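Local coordinates for proximal thread matrix protein 1 (Mytilus galloprovincialis, PDB 4CN9) that probably binds collagen as a matrix protein of the mussel byssus, through two von Willebrand factor type A domains, one carrying a zinc-occupied MIDAS motif, at residues E243-C249 against C438-R444. Numbering follows the deposited sequence.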
# COMPACT_ATOMS: atom_id res chain seq x y z
N GLU A 243 7.50 8.06 -4.25
CA GLU A 243 7.94 6.89 -3.51
C GLU A 243 8.19 5.76 -4.49
O GLU A 243 7.28 5.32 -5.19
CB GLU A 243 6.87 6.49 -2.49
CG GLU A 243 7.28 5.40 -1.52
CD GLU A 243 8.18 5.91 -0.40
OE1 GLU A 243 8.42 7.13 -0.31
OE2 GLU A 243 8.66 5.08 0.40
N VAL A 244 9.43 5.29 -4.59
CA VAL A 244 9.71 4.20 -5.51
C VAL A 244 9.87 2.90 -4.73
O VAL A 244 10.73 2.78 -3.86
CB VAL A 244 10.96 4.46 -6.36
CG1 VAL A 244 11.21 3.28 -7.29
CG2 VAL A 244 10.77 5.74 -7.17
N CYS A 245 9.00 1.94 -5.03
CA CYS A 245 8.98 0.67 -4.32
C CYS A 245 9.36 -0.43 -5.30
O CYS A 245 8.72 -0.56 -6.34
CB CYS A 245 7.58 0.42 -3.75
SG CYS A 245 7.14 1.40 -2.26
N VAL A 246 10.40 -1.20 -5.00
CA VAL A 246 10.81 -2.35 -5.84
C VAL A 246 10.96 -3.62 -5.01
O VAL A 246 11.08 -3.55 -3.79
CB VAL A 246 12.16 -2.12 -6.54
CG1 VAL A 246 12.15 -0.83 -7.34
CG2 VAL A 246 13.30 -2.11 -5.52
N VAL A 247 10.96 -4.77 -5.67
CA VAL A 247 11.25 -6.02 -4.98
C VAL A 247 12.77 -6.24 -4.95
O VAL A 247 13.40 -6.43 -5.99
CB VAL A 247 10.58 -7.23 -5.66
CG1 VAL A 247 11.06 -8.54 -4.99
CG2 VAL A 247 9.08 -7.12 -5.59
N ASP A 248 13.36 -6.21 -3.76
CA ASP A 248 14.81 -6.35 -3.63
C ASP A 248 15.22 -7.14 -2.38
O ASP A 248 15.34 -6.57 -1.29
CB ASP A 248 15.48 -4.98 -3.61
CG ASP A 248 17.01 -5.06 -3.61
OD1 ASP A 248 17.57 -6.16 -3.78
OD2 ASP A 248 17.66 -4.01 -3.44
N CYS A 249 15.43 -8.44 -2.56
CA CYS A 249 15.85 -9.32 -1.47
C CYS A 249 17.31 -9.15 -1.06
O CYS A 249 17.81 -9.89 -0.20
CB CYS A 249 15.61 -10.78 -1.86
SG CYS A 249 13.88 -11.21 -2.12
N CYS A 438 10.38 -8.78 0.75
CA CYS A 438 11.52 -8.20 0.05
C CYS A 438 11.27 -6.80 -0.50
O CYS A 438 12.15 -6.21 -1.12
CB CYS A 438 11.96 -9.12 -1.10
SG CYS A 438 12.80 -10.61 -0.49
N MET A 439 10.06 -6.26 -0.31
CA MET A 439 9.74 -4.97 -0.89
C MET A 439 10.55 -3.88 -0.21
O MET A 439 10.70 -3.87 1.01
CB MET A 439 8.25 -4.66 -0.79
CG MET A 439 7.79 -3.52 -1.69
SD MET A 439 6.00 -3.25 -1.54
CE MET A 439 5.96 -2.84 0.20
N SER A 440 11.08 -2.97 -1.02
CA SER A 440 11.97 -1.91 -0.55
C SER A 440 11.49 -0.60 -1.15
O SER A 440 11.50 -0.42 -2.38
CB SER A 440 13.41 -2.21 -0.99
OG SER A 440 14.27 -1.18 -0.56
N CYS A 441 11.05 0.31 -0.29
CA CYS A 441 10.46 1.58 -0.71
C CYS A 441 11.37 2.75 -0.36
O CYS A 441 11.78 2.91 0.79
CB CYS A 441 9.11 1.78 -0.03
SG CYS A 441 7.87 0.58 -0.50
N LYS A 442 11.66 3.58 -1.36
CA LYS A 442 12.55 4.72 -1.19
C LYS A 442 11.85 6.02 -1.58
O LYS A 442 11.34 6.14 -2.70
CB LYS A 442 13.81 4.52 -2.04
CG LYS A 442 14.83 3.55 -1.43
CD LYS A 442 15.64 4.24 -0.33
CE LYS A 442 16.13 3.27 0.75
NZ LYS A 442 16.74 3.99 1.92
N PRO A 443 11.80 7.01 -0.66
CA PRO A 443 11.23 8.32 -0.98
C PRO A 443 12.19 9.18 -1.79
O PRO A 443 13.35 9.29 -1.42
CB PRO A 443 11.00 8.94 0.41
CG PRO A 443 12.01 8.31 1.27
CD PRO A 443 12.20 6.91 0.75
N ARG A 444 11.72 9.78 -2.89
CA ARG A 444 12.61 10.51 -3.79
C ARG A 444 12.21 11.98 -3.99
O ARG A 444 12.88 12.71 -4.73
CB ARG A 444 12.68 9.80 -5.14
CG ARG A 444 13.49 8.50 -5.11
CD ARG A 444 14.01 8.08 -6.49
NE ARG A 444 14.56 9.20 -7.27
CZ ARG A 444 15.35 9.06 -8.34
NH1 ARG A 444 15.72 7.86 -8.77
NH2 ARG A 444 15.78 10.14 -8.98
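C245 and C441 are joined by a disulfide across an antiparallel β-ladder that links the two von Willebrand factor type A domains: 243-247 follows helix 234-241 and runs on toward strand 253-260, while 439-443 follows helix 430-437. The two cysteines form a non-hydrogen-bonded pair with their CA atoms only 4.0 Å apart, near enough for SG to meet SG at 2.1 Å. A second disulfide, C249 SG to C438 SG at 2.0 Å, closes the end of the ladder beside the second domain. Backbone hydrogen bonds run reciprocally between V244 and K442 and between V246 and S440; past the strand, D248 N donates to C438 O at 2.9 Å. The β-branched valines suit the extended backbone, and V247 CG1 packs on C438 CB. E243 has CG anti to the backbone N (chi1 -172°) and bends at chi2, which folds its carboxylate over the partner strand, where P443 offers no N-H. An alanine here, lacking the carboxylate, would probably leave C441 CB and P443 without their neighbour on this face and open a gap beside the disulfide. Beside the C245–C441 bridge, E243 OE2 lies 3.4 Å from C441 CB, while OE1 sits 3.1 Å from P443 CA.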